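Local coordinates for protein kojibiose phosphorylase (Gut metagenome, PDB 6W0P) that is a phosphorylase of glycoside hydrolase family 65, whose mainly helical catalytic domain is of the (alpha/alpha)6-barrel type, at residues L456-Y461 with K527-A531; L448-S452 with C496-L500; K453-S457 with A493-F497; F468-M474 with N484-N490; A394-V398 with Q416-S420. One frame throughout, in Å; residues are numbered along the deposited sequence.

Interaction 1 (L456-Y461 with K527-A531); sequences LSRGQY and KMKDA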
# COMPACT_ATOMS: atom_id res chain seq x y z
N LEU A 456 -3.13 18.60 18.86
CA LEU A 456 -1.94 19.39 19.30
C LEU A 456 -0.65 18.58 19.19
O LEU A 456 0.39 19.20 19.03
CB LEU A 456 -2.14 19.86 20.75
CG LEU A 456 -3.05 21.07 20.92
CD1 LEU A 456 -3.43 21.27 22.38
CD2 LEU A 456 -2.39 22.32 20.36
N SER A 457 -0.73 17.25 19.30
CA SER A 457 0.44 16.34 19.17
C SER A 457 0.70 15.94 17.72
O SER A 457 1.86 15.77 17.37
CB SER A 457 0.27 15.13 20.03
OG SER A 457 -1.01 14.57 19.88
N ARG A 458 -0.34 15.73 16.90
CA ARG A 458 -0.18 15.30 15.49
C ARG A 458 0.08 16.56 14.66
O ARG A 458 0.83 16.50 13.66
CB ARG A 458 -1.41 14.51 15.01
CG ARG A 458 -1.40 14.14 13.53
CD ARG A 458 -0.11 13.44 13.14
NE ARG A 458 -0.06 13.00 11.75
CZ ARG A 458 0.19 13.78 10.70
NH1 ARG A 458 0.42 15.07 10.83
NH2 ARG A 458 0.23 13.24 9.50
N GLY A 459 -0.55 17.67 15.05
CA GLY A 459 -0.22 19.01 14.53
C GLY A 459 1.21 19.37 14.91
O GLY A 459 1.65 18.94 15.97
N GLN A 460 1.92 20.08 14.04
CA GLN A 460 3.33 20.49 14.30
C GLN A 460 3.51 21.98 13.96
O GLN A 460 2.75 22.52 13.10
CB GLN A 460 4.31 19.67 13.46
CG GLN A 460 4.19 18.16 13.63
CD GLN A 460 4.98 17.42 12.57
OE1 GLN A 460 6.10 16.97 12.85
NE2 GLN A 460 4.43 17.31 11.36
N TYR A 461 4.52 22.60 14.59
CA TYR A 461 5.02 23.92 14.17
C TYR A 461 5.90 23.72 12.95
O TYR A 461 6.55 22.66 12.85
CB TYR A 461 5.80 24.61 15.30
CG TYR A 461 4.97 25.07 16.46
CD1 TYR A 461 4.31 26.28 16.44
CD2 TYR A 461 4.85 24.29 17.60
CE1 TYR A 461 3.54 26.71 17.51
CE2 TYR A 461 4.09 24.70 18.69
CZ TYR A 461 3.44 25.92 18.65
OH TYR A 461 2.70 26.33 19.73
N LYS A 527 -0.07 25.99 24.94
CA LYS A 527 0.22 25.46 23.58
C LYS A 527 -1.06 25.59 22.74
O LYS A 527 -0.97 26.13 21.64
CB LYS A 527 0.75 24.02 23.59
CG LYS A 527 1.20 23.56 22.21
CD LYS A 527 1.57 22.10 22.07
CE LYS A 527 2.03 21.84 20.66
NZ LYS A 527 2.39 20.42 20.45
N MET A 528 -2.21 25.19 23.28
CA MET A 528 -3.48 25.19 22.51
C MET A 528 -3.78 26.61 22.04
O MET A 528 -4.11 26.76 20.84
CB MET A 528 -4.68 24.67 23.31
CG MET A 528 -5.90 24.47 22.43
SD MET A 528 -7.21 23.52 23.22
CE MET A 528 -7.90 24.76 24.31
N LYS A 529 -3.64 27.61 22.91
CA LYS A 529 -3.85 29.03 22.55
C LYS A 529 -2.86 29.43 21.45
O LYS A 529 -3.29 30.07 20.48
CB LYS A 529 -3.73 29.98 23.76
CG LYS A 529 -5.02 30.16 24.55
CD LYS A 529 -4.81 30.85 25.92
CE LYS A 529 -6.03 30.79 26.81
NZ LYS A 529 -7.17 31.52 26.22
N ASP A 530 -1.58 29.11 21.61
CA ASP A 530 -0.55 29.53 20.63
C ASP A 530 -0.82 28.81 19.29
O ASP A 530 -0.71 29.47 18.25
CB ASP A 530 0.88 29.35 21.16
CG ASP A 530 1.93 29.87 20.19
OD1 ASP A 530 1.89 31.09 19.87
OD2 ASP A 530 2.78 29.05 19.72
N ALA A 531 -1.18 27.51 19.30
CA ALA A 531 -1.40 26.74 18.05
C ALA A 531 -2.63 27.31 17.33
O ALA A 531 -2.59 27.50 16.09
CB ALA A 531 -1.51 25.26 18.33
O HOH W 1 3.28 19.71 18.01
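Two hydrogen bonds tie helix 527-531 to the partner segment, one at its helix end and one on the short strand that follows. Lys527 NZ donates to Leu456 O at 2.7 Å, and Tyr461 OH donates to Asp530 OD2, also at 2.7 Å. The lysine can reach because all four of its chi angles are t, so the chain is fully extended. Its ammonium also donates to water 1, with Lys527 NZ 2.7 Å from the water oxygen, and that water donates in turn to Gly459 O at 2.7 Å. Gly459 is the first residue to leave helical phi/psi, so the lysine serves carbonyls at a helix C-terminus. Apolar packing centres on Leu456: its CD1 lies 3.7 Å from Met528 CB and its CD2 3.7 Å from Ala531 CB. The contact thus joins the end of helix 437-458 and strand 460-461 to helix 522-534. Phe497 of helix 487-504 touches both Leu456 and Met528, while Phe468 of the paired strand 468-469 meets the Tyr461 ring edge-to-face.

Interaction 2 (L448-S452 with C496-L500); sequences LVEIS and CFQYL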
# COMPACT_ATOMS: atom_id res chain seq x y z
N LEU A 448 -13.67 16.36 24.25
CA LEU A 448 -13.10 17.57 23.59
C LEU A 448 -11.62 17.73 23.99
O LEU A 448 -10.80 18.16 23.11
CB LEU A 448 -13.91 18.80 23.98
CG LEU A 448 -15.34 18.87 23.42
CD1 LEU A 448 -16.00 20.17 23.87
CD2 LEU A 448 -15.35 18.77 21.90
N VAL A 449 -11.27 17.44 25.25
CA VAL A 449 -9.86 17.59 25.75
C VAL A 449 -9.02 16.52 25.05
O VAL A 449 -7.94 16.85 24.55
CB VAL A 449 -9.78 17.53 27.29
CG1 VAL A 449 -8.36 17.29 27.78
CG2 VAL A 449 -10.36 18.79 27.91
N GLU A 450 -9.53 15.29 25.01
CA GLU A 450 -8.80 14.16 24.38
C GLU A 450 -8.58 14.45 22.89
O GLU A 450 -7.45 14.22 22.43
CB GLU A 450 -9.53 12.83 24.60
CG GLU A 450 -9.56 12.38 26.06
CD GLU A 450 -8.23 12.05 26.71
OE1 GLU A 450 -7.20 12.04 26.00
OE2 GLU A 450 -8.22 11.84 27.95
N ILE A 451 -9.60 14.93 22.16
CA ILE A 451 -9.47 15.22 20.70
C ILE A 451 -8.47 16.35 20.52
O ILE A 451 -7.58 16.21 19.66
CB ILE A 451 -10.82 15.54 20.03
CG1 ILE A 451 -11.75 14.32 20.02
CG2 ILE A 451 -10.60 16.09 18.63
CD1 ILE A 451 -13.19 14.70 19.87
N SER A 452 -8.57 17.41 21.32
CA SER A 452 -7.63 18.57 21.27
C SER A 452 -6.20 18.08 21.51
O SER A 452 -5.32 18.49 20.76
CB SER A 452 -8.06 19.67 22.20
OG SER A 452 -9.36 20.10 21.86
N CYS A 496 -12.09 23.31 16.87
CA CYS A 496 -12.05 22.43 18.07
C CYS A 496 -11.38 23.19 19.23
O CYS A 496 -11.96 23.21 20.34
CB CYS A 496 -11.29 21.14 17.80
SG CYS A 496 -11.55 19.96 19.15
N PHE A 497 -10.24 23.83 18.99
CA PHE A 497 -9.44 24.50 20.04
C PHE A 497 -10.27 25.62 20.66
O PHE A 497 -10.30 25.72 21.89
CB PHE A 497 -8.13 25.05 19.47
CG PHE A 497 -7.16 24.00 19.00
CD1 PHE A 497 -7.18 22.72 19.53
CD2 PHE A 497 -6.22 24.30 18.03
CE1 PHE A 497 -6.31 21.76 19.08
CE2 PHE A 497 -5.33 23.33 17.58
CZ PHE A 497 -5.37 22.06 18.13
N GLN A 498 -10.94 26.42 19.83
CA GLN A 498 -11.70 27.61 20.29
C GLN A 498 -12.95 27.15 21.06
O GLN A 498 -13.26 27.76 22.08
CB GLN A 498 -12.03 28.52 19.12
CG GLN A 498 -10.80 29.16 18.51
CD GLN A 498 -11.16 29.93 17.27
OE1 GLN A 498 -12.10 29.58 16.56
NE2 GLN A 498 -10.41 31.00 17.01
N TYR A 499 -13.60 26.05 20.66
CA TYR A 499 -14.77 25.54 21.41
C TYR A 499 -14.33 25.07 22.81
O TYR A 499 -15.02 25.38 23.80
CB TYR A 499 -15.51 24.43 20.66
CG TYR A 499 -16.85 24.07 21.24
CD1 TYR A 499 -17.82 25.04 21.49
CD2 TYR A 499 -17.16 22.75 21.54
CE1 TYR A 499 -19.06 24.71 22.02
CE2 TYR A 499 -18.40 22.41 22.07
CZ TYR A 499 -19.34 23.39 22.31
OH TYR A 499 -20.56 23.03 22.84
N LEU A 500 -13.24 24.31 22.90
CA LEU A 500 -12.79 23.76 24.19
C LEU A 500 -12.45 24.94 25.11
O LEU A 500 -12.92 24.95 26.25
CB LEU A 500 -11.57 22.86 24.01
CG LEU A 500 -10.98 22.33 25.31
CD1 LEU A 500 -12.04 21.64 26.15
CD2 LEU A 500 -9.83 21.37 25.04
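Leu500 reaches across to helix 448-452, its CD1 lying 3.7 Å from Val449 CG2 and 4.0 Å from Leu448 CB. This is antiparallel helix-helix packing within the helical catalytic domain of family 65: the short axes run at 145° and approach to 9.9 Å. Leu448 and Leu500 have CA atoms 6.2 Å apart, Ser452 and Phe497 6.3 Å, so the register holds over one helical turn. Further apolar contacts lie alongside, Leu448 CD1 to Tyr499 CD2 at 3.7 Å and Ile451 CG2 to Cys496 SG at 4.0 Å. The eight residues that touch are all buried. Helix 418-434 packs against Leu448, Cys496 and Tyr499, and helix 522-534 against Phe497 and Leu500, so two further helices pack against the pair. Ser452 brings a hydroxyl into this largely apolar interface, yet its proton is used within its own helix, and Ser452 OG lies 3.5 Å from Leu500 CD2: with chi1 at -59° (m), Ser452 OG donates to Leu448 O at 2.7 Å.

Interaction 3 (K453-S457 with A493-F497); sequences KFLLS and AKKCF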
# COMPACT_ATOMS: atom_id res chain seq x y z
N LYS A 453 -5.98 17.22 22.51
CA LYS A 453 -4.64 16.63 22.79
C LYS A 453 -4.07 15.95 21.54
O LYS A 453 -2.87 16.16 21.23
CB LYS A 453 -4.74 15.62 23.93
CG LYS A 453 -4.68 16.23 25.31
CD LYS A 453 -4.99 15.25 26.42
CE LYS A 453 -4.06 14.05 26.51
NZ LYS A 453 -4.72 12.93 27.23
N PHE A 454 -4.87 15.14 20.84
CA PHE A 454 -4.42 14.48 19.59
C PHE A 454 -4.04 15.54 18.54
O PHE A 454 -2.96 15.45 17.96
CB PHE A 454 -5.48 13.53 19.06
CG PHE A 454 -5.21 13.06 17.66
CD1 PHE A 454 -4.06 12.33 17.38
CD2 PHE A 454 -6.09 13.34 16.63
CE1 PHE A 454 -3.81 11.90 16.09
CE2 PHE A 454 -5.83 12.90 15.35
CZ PHE A 454 -4.69 12.18 15.08
N LEU A 455 -4.90 16.54 18.36
CA LEU A 455 -4.72 17.57 17.30
C LEU A 455 -3.44 18.35 17.58
O LEU A 455 -2.75 18.71 16.61
CB LEU A 455 -5.95 18.47 17.23
CG LEU A 455 -7.20 17.84 16.62
CD1 LEU A 455 -8.33 18.87 16.55
CD2 LEU A 455 -6.92 17.26 15.24
N LEU A 456 -3.13 18.60 18.86
CA LEU A 456 -1.94 19.39 19.30
C LEU A 456 -0.65 18.58 19.19
O LEU A 456 0.39 19.20 19.03
CB LEU A 456 -2.14 19.86 20.75
CG LEU A 456 -3.05 21.07 20.92
CD1 LEU A 456 -3.43 21.27 22.38
CD2 LEU A 456 -2.39 22.32 20.36
N SER A 457 -0.73 17.25 19.30
CA SER A 457 0.44 16.34 19.17
C SER A 457 0.70 15.94 17.72
O SER A 457 1.86 15.77 17.37
CB SER A 457 0.27 15.13 20.03
OG SER A 457 -1.01 14.57 19.88
N ALA A 493 -9.71 21.98 13.14
CA ALA A 493 -8.84 21.84 14.33
C ALA A 493 -8.90 23.14 15.15
O ALA A 493 -9.10 23.08 16.39
CB ALA A 493 -7.42 21.53 13.91
N LYS A 494 -8.71 24.28 14.49
CA LYS A 494 -8.82 25.62 15.12
C LYS A 494 -10.21 25.77 15.74
O LYS A 494 -10.28 26.22 16.91
CB LYS A 494 -8.51 26.71 14.10
CG LYS A 494 -8.42 28.11 14.69
CD LYS A 494 -8.08 29.21 13.70
CE LYS A 494 -8.06 30.57 14.37
NZ LYS A 494 -7.24 31.54 13.61
N LYS A 495 -11.28 25.32 15.06
CA LYS A 495 -12.65 25.36 15.63
C LYS A 495 -12.73 24.47 16.88
O LYS A 495 -13.41 24.87 17.83
CB LYS A 495 -13.72 24.95 14.62
CG LYS A 495 -14.06 26.01 13.57
CD LYS A 495 -14.74 27.23 14.15
CE LYS A 495 -15.49 28.02 13.10
NZ LYS A 495 -15.99 29.31 13.64
N CYS A 496 -12.09 23.31 16.87
CA CYS A 496 -12.05 22.43 18.07
C CYS A 496 -11.38 23.19 19.23
O CYS A 496 -11.96 23.21 20.34
CB CYS A 496 -11.29 21.14 17.80
SG CYS A 496 -11.55 19.96 19.15
N PHE A 497 -10.24 23.83 18.99
CA PHE A 497 -9.44 24.50 20.04
C PHE A 497 -10.27 25.62 20.66
O PHE A 497 -10.30 25.72 21.89
CB PHE A 497 -8.13 25.05 19.47
CG PHE A 497 -7.16 24.00 19.00
CD1 PHE A 497 -7.18 22.72 19.53
CD2 PHE A 497 -6.22 24.30 18.03
CE1 PHE A 497 -6.31 21.76 19.08
CE2 PHE A 497 -5.33 23.33 17.58
CZ PHE A 497 -5.37 22.06 18.13
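Helices 453-457 and 493-497 cross with their short axes 10.5 Å apart at closest approach and their N-to-C directions at 131°, the signed crossing angle being -131°. The nearest CA atoms are those of Leu455 and Ala493, 6.6 Å apart. Ala493 presents only a methyl group here, and Leu455 lies against it: Leu455 CD1 is 3.7 Å from Ala493 CA and 3.9 Å from Ala493 CB. The same Leu455 CD1 also meets Cys496 CB at 3.9 Å. Phe497 starts sideways from its helix, but its ring reaches the partner, where Phe497 CZ is 3.7 Å from Leu455 CB and 3.7 Å from Leu456 CD2. The ring tip therefore touches two consecutive leucines. Around the pair, Met528 of helix 522-534 touches both Leu456 and Phe497, Thr421 of helix 418-434 packs on Leu455, and Phe470 packs on Ala493, so the crossing sits within a cluster of helices of the catalytic domain. No hydrogen bond links the two segments, and the five touching residues are all buried. With 216 Å² covered, cohesion here comes from the fit of hydrocarbon surfaces, consistent with a hydrophobic core contact between helices 437-458 and 487-504.

Interaction 4 (F468-M474 with N484-N490); sequences FSFYGVM and NHNTYTN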
# COMPACT_ATOMS: atom_id res chain seq x y z
N PHE A 468 1.71 27.05 12.88
CA PHE A 468 1.22 25.71 13.31
C PHE A 468 0.33 25.15 12.18
O PHE A 468 -0.46 25.92 11.60
CB PHE A 468 0.48 25.81 14.65
CG PHE A 468 0.20 24.48 15.32
CD1 PHE A 468 1.13 23.91 16.17
CD2 PHE A 468 -0.99 23.81 15.10
CE1 PHE A 468 0.87 22.69 16.78
CE2 PHE A 468 -1.25 22.60 15.73
CZ PHE A 468 -0.32 22.04 16.56
N SER A 469 0.45 23.86 11.86
CA SER A 469 -0.41 23.23 10.84
C SER A 469 -0.47 21.71 11.03
O SER A 469 0.00 21.23 12.04
CB SER A 469 0.06 23.61 9.47
OG SER A 469 -0.90 23.24 8.50
N PHE A 470 -1.08 21.00 10.07
CA PHE A 470 -0.96 19.54 9.94
C PHE A 470 -0.21 19.30 8.65
O PHE A 470 -0.62 19.85 7.62
CB PHE A 470 -2.32 18.86 10.03
CG PHE A 470 -3.02 19.08 11.35
CD1 PHE A 470 -3.67 20.28 11.62
CD2 PHE A 470 -2.97 18.14 12.36
CE1 PHE A 470 -4.29 20.50 12.84
CE2 PHE A 470 -3.61 18.35 13.57
CZ PHE A 470 -4.28 19.53 13.81
N TYR A 471 0.86 18.52 8.74
CA TYR A 471 1.75 18.11 7.63
C TYR A 471 1.42 16.65 7.30
O TYR A 471 1.12 15.91 8.25
CB TYR A 471 3.21 18.31 8.04
CG TYR A 471 3.59 19.75 8.18
CD1 TYR A 471 3.43 20.43 9.37
CD2 TYR A 471 4.10 20.45 7.10
CE1 TYR A 471 3.77 21.77 9.50
CE2 TYR A 471 4.38 21.80 7.19
CZ TYR A 471 4.21 22.46 8.40
OH TYR A 471 4.52 23.78 8.49
N GLY A 472 1.48 16.28 6.02
CA GLY A 472 1.37 14.90 5.53
C GLY A 472 -0.03 14.40 5.75
O GLY A 472 -0.19 13.35 6.39
N VAL A 473 -1.02 15.16 5.30
CA VAL A 473 -2.45 14.90 5.60
C VAL A 473 -3.25 14.75 4.31
O VAL A 473 -2.68 14.92 3.18
CB VAL A 473 -3.04 15.98 6.52
CG1 VAL A 473 -2.37 15.93 7.89
CG2 VAL A 473 -3.00 17.38 5.93
N MET A 474 -4.52 14.43 4.49
CA MET A 474 -5.54 14.36 3.44
C MET A 474 -6.83 14.89 4.05
O MET A 474 -7.20 14.42 5.16
CB MET A 474 -5.73 12.90 2.99
CG MET A 474 -6.91 12.71 2.08
SD MET A 474 -7.23 10.98 1.61
CE MET A 474 -5.89 10.68 0.48
N ASN A 484 0.21 19.61 2.74
CA ASN A 484 0.38 20.45 3.94
C ASN A 484 -0.62 21.60 3.89
O ASN A 484 -0.95 22.03 2.80
CB ASN A 484 1.81 20.96 4.03
CG ASN A 484 2.84 19.87 3.88
OD1 ASN A 484 2.71 18.80 4.48
ND2 ASN A 484 3.88 20.15 3.13
N HIS A 485 -1.07 22.07 5.05
CA HIS A 485 -1.97 23.25 5.17
C HIS A 485 -3.27 22.95 4.42
O HIS A 485 -3.75 23.87 3.68
CB HIS A 485 -1.25 24.50 4.66
CG HIS A 485 0.15 24.63 5.16
ND1 HIS A 485 0.49 24.31 6.44
CD2 HIS A 485 1.29 25.09 4.56
CE1 HIS A 485 1.77 24.59 6.63
NE2 HIS A 485 2.29 25.05 5.48
N ASN A 486 -3.80 21.73 4.58
CA ASN A 486 -5.19 21.43 4.14
C ASN A 486 -6.12 22.29 5.00
O ASN A 486 -6.04 22.21 6.25
CB ASN A 486 -5.55 19.96 4.20
CG ASN A 486 -7.04 19.73 4.07
OD1 ASN A 486 -7.71 19.49 5.07
ND2 ASN A 486 -7.55 19.78 2.85
N THR A 487 -6.92 23.14 4.36
CA THR A 487 -7.71 24.17 5.07
C THR A 487 -8.81 23.50 5.88
O THR A 487 -8.98 23.88 7.02
CB THR A 487 -8.22 25.24 4.11
OG1 THR A 487 -7.02 25.72 3.50
CG2 THR A 487 -8.98 26.33 4.82
N TYR A 488 -9.47 22.47 5.35
CA TYR A 488 -10.49 21.74 6.14
C TYR A 488 -9.87 21.27 7.46
O TYR A 488 -10.44 21.53 8.55
CB TYR A 488 -11.07 20.54 5.40
CG TYR A 488 -12.17 19.88 6.17
CD1 TYR A 488 -11.91 18.92 7.13
CD2 TYR A 488 -13.48 20.31 6.01
CE1 TYR A 488 -12.94 18.33 7.86
CE2 TYR A 488 -14.52 19.74 6.74
CZ TYR A 488 -14.25 18.74 7.66
OH TYR A 488 -15.29 18.24 8.40
N THR A 489 -8.74 20.57 7.39
CA THR A 489 -8.04 20.02 8.58
C THR A 489 -7.72 21.15 9.59
O THR A 489 -8.07 21.02 10.79
CB THR A 489 -6.81 19.23 8.14
OG1 THR A 489 -7.20 18.19 7.23
CG2 THR A 489 -6.03 18.66 9.30
N ASN A 490 -7.10 22.24 9.12
CA ASN A 490 -6.59 23.32 10.01
C ASN A 490 -7.79 24.09 10.57
O ASN A 490 -7.80 24.36 11.79
CB ASN A 490 -5.60 24.23 9.29
CG ASN A 490 -4.30 23.53 8.97
OD1 ASN A 490 -4.24 22.31 9.02
ND2 ASN A 490 -3.28 24.30 8.62
O HOH W 2 -3.27 20.57 7.11
O HOH W 3 5.04 24.87 6.15
O HOH W 4 -6.44 15.25 8.12
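Ser469 OG meets two partners: Asn490 ND2 donates to it at 2.6 Å, and it shares a hydrogen bond with His485 ND1 at 2.7 Å in which either atom could be the donor. Asn490 ND2 also hydrogen-bonds to Val536 O. Water 3 lies 2.8 Å from His485 NE2 and 2.6 Å from Tyr471 OH. Asn484 OD1 accepts from Gly472 N at 3.2 Å, whereas the bond from His485 N to Phe470 O, 3.4 Å long, is weak. Water 2 lies 2.8 Å from each of Phe470 O, Asn490 OD1 and Asn486 N, the last bond weak, and has more acceptors in reach than protons. At the helix start Asn486 is the N-cap: its OD1 accepts from Thr489 N at 2.8 Å and from Thr489 OG1 at 2.6 Å, while its ND2 hydrogen-bonds to Asp589 OD1. Gly472 and Val473, both facing Val483, form a G1 beta bulge. Pro556 and Met555 of the second subunit touch Tyr471 and Asn484. Mostly buried polar side chains between 468-474 and the start of helix 487-504 thus pair with one another, backbone and water, making the join directional.

Interaction 5 (A394-V398 with Q416-S420); sequences ACFPV and QFQPS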
# COMPACT_ATOMS: atom_id res chain seq x y z
N ALA A 394 -6.94 11.40 21.63
CA ALA A 394 -7.89 10.47 20.98
C ALA A 394 -7.95 10.78 19.48
O ALA A 394 -8.35 11.91 19.13
CB ALA A 394 -9.24 10.55 21.65
N CYS A 395 -7.50 9.83 18.66
CA CYS A 395 -7.57 9.87 17.18
C CYS A 395 -8.68 8.91 16.77
O CYS A 395 -8.42 7.69 16.75
CB CYS A 395 -6.25 9.48 16.53
SG CYS A 395 -6.35 9.46 14.72
N PHE A 396 -9.89 9.41 16.56
CA PHE A 396 -11.04 8.57 16.15
C PHE A 396 -10.77 8.06 14.74
O PHE A 396 -10.31 8.79 13.85
CB PHE A 396 -12.35 9.34 16.27
CG PHE A 396 -12.87 9.44 17.67
CD1 PHE A 396 -13.59 8.40 18.23
CD2 PHE A 396 -12.60 10.55 18.45
CE1 PHE A 396 -14.03 8.47 19.54
CE2 PHE A 396 -13.03 10.61 19.76
CZ PHE A 396 -13.75 9.57 20.31
N PRO A 397 -11.08 6.78 14.47
CA PRO A 397 -10.70 6.15 13.21
C PRO A 397 -11.54 6.56 12.00
O PRO A 397 -12.67 6.96 12.16
CB PRO A 397 -10.90 4.66 13.54
CG PRO A 397 -12.07 4.66 14.53
CD PRO A 397 -11.78 5.86 15.39
N VAL A 398 -10.98 6.36 10.80
CA VAL A 398 -11.65 6.52 9.48
C VAL A 398 -12.83 5.55 9.41
O VAL A 398 -13.96 5.97 9.11
CB VAL A 398 -10.66 6.30 8.33
CG1 VAL A 398 -11.37 6.25 6.99
CG2 VAL A 398 -9.58 7.36 8.32
N GLN A 416 -6.03 11.31 7.50
CA GLN A 416 -7.34 12.00 7.54
C GLN A 416 -7.81 12.10 9.00
O GLN A 416 -8.08 11.05 9.60
CB GLN A 416 -8.40 11.25 6.73
CG GLN A 416 -8.22 11.33 5.22
CD GLN A 416 -9.35 10.62 4.51
OE1 GLN A 416 -9.51 9.41 4.67
NE2 GLN A 416 -10.20 11.39 3.84
N PHE A 417 -7.94 13.32 9.52
CA PHE A 417 -8.38 13.53 10.93
C PHE A 417 -9.82 14.03 10.95
O PHE A 417 -10.32 14.35 12.05
CB PHE A 417 -7.32 14.36 11.66
CG PHE A 417 -5.95 13.78 11.45
CD1 PHE A 417 -5.72 12.43 11.65
CD2 PHE A 417 -4.91 14.55 10.96
CE1 PHE A 417 -4.46 11.88 11.42
CE2 PHE A 417 -3.66 14.00 10.73
CZ PHE A 417 -3.44 12.67 10.95
N GLN A 418 -10.51 14.00 9.80
CA GLN A 418 -11.95 14.36 9.71
C GLN A 418 -12.77 13.55 10.71
O GLN A 418 -13.77 14.05 11.18
CB GLN A 418 -12.51 14.24 8.28
CG GLN A 418 -12.44 12.85 7.65
CD GLN A 418 -12.42 12.89 6.14
OE1 GLN A 418 -11.78 13.74 5.53
NE2 GLN A 418 -13.13 11.97 5.52
N PRO A 419 -12.44 12.30 11.11
CA PRO A 419 -13.29 11.64 12.12
C PRO A 419 -13.20 12.30 13.50
O PRO A 419 -14.21 12.39 14.18
CB PRO A 419 -12.76 10.20 12.17
CG PRO A 419 -11.91 10.03 10.91
CD PRO A 419 -11.39 11.40 10.58
N SER A 420 -12.00 12.76 13.87
CA SER A 420 -11.70 13.41 15.17
C SER A 420 -12.35 14.81 15.22
O SER A 420 -13.11 15.06 16.14
CB SER A 420 -10.22 13.46 15.42
OG SER A 420 -9.70 12.15 15.60
O HOH W 5 -8.90 10.97 13.35
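This contact sets a largely extended loop against the N-terminus of helix 418-434 in the helical catalytic domain of family 65, with Phe417 at the N-cap position. Pro419, in the first turn, points at the loop. Its CB lies 3.3 Å from Phe396 O and 3.2 Å from Pro397 O, and its CG is 3.8 Å from Val398 N. Phe396 sets out toward the helix, so that Phe396 CB comes within 4.2 Å of Pro419 CB, but with chi1 at -78° (m) its ring leads away, and it packs on Ile451 of helix 437-458. Cys395 has chi1 at 178° (t), which brings Cys395 SG to 4.3 Å from Phe417 CD1 and 5.4 Å from the centroid of the Phe417 ring. That is an oblique sulfur-aromatic contact, 67° off the ring normal. The Phe417 ring, with chi1 at -50° (m), also meets Phe454 edge-to-face, linking the site to helix 437-458. Val398, chi1 t, places its CG2 4.4 Å from Pro419 CG and 4.2 Å from Gln416 OE1. Ser420 supplies the direct polar link. Its chi1 of -67° (m) turns the hydroxyl to the loop, where Phe396 N donates to Ser420 OG at 2.9 Å, and water 5, 2.7 Å from Ser420 OG, donates to Phe396 O at 2.6 Å.

In the fold
All five contacts fall within the central catalytic domain, on one side of the chain's centre. Interaction 5 closes first along the chain; the others open later, and interaction 4 is nested inside the loops closed by interactions 1, 2 and 3. Helix 437-458 is the common element of interactions 1, 2 and 3; interactions 2, 3 and 4 all use helix 487-504. Centres of interactions 2 and 3 are about 6 Å apart, those of 1 and 3 about 7 Å, and those of 1 and 5 about 17 Å. Strands 460-461 and 468-469 pair, joining interactions 1 and 4, both of which touch the second subunit. The strand pair and adjoining loops, not interactions 2 and 3, reach that subunit.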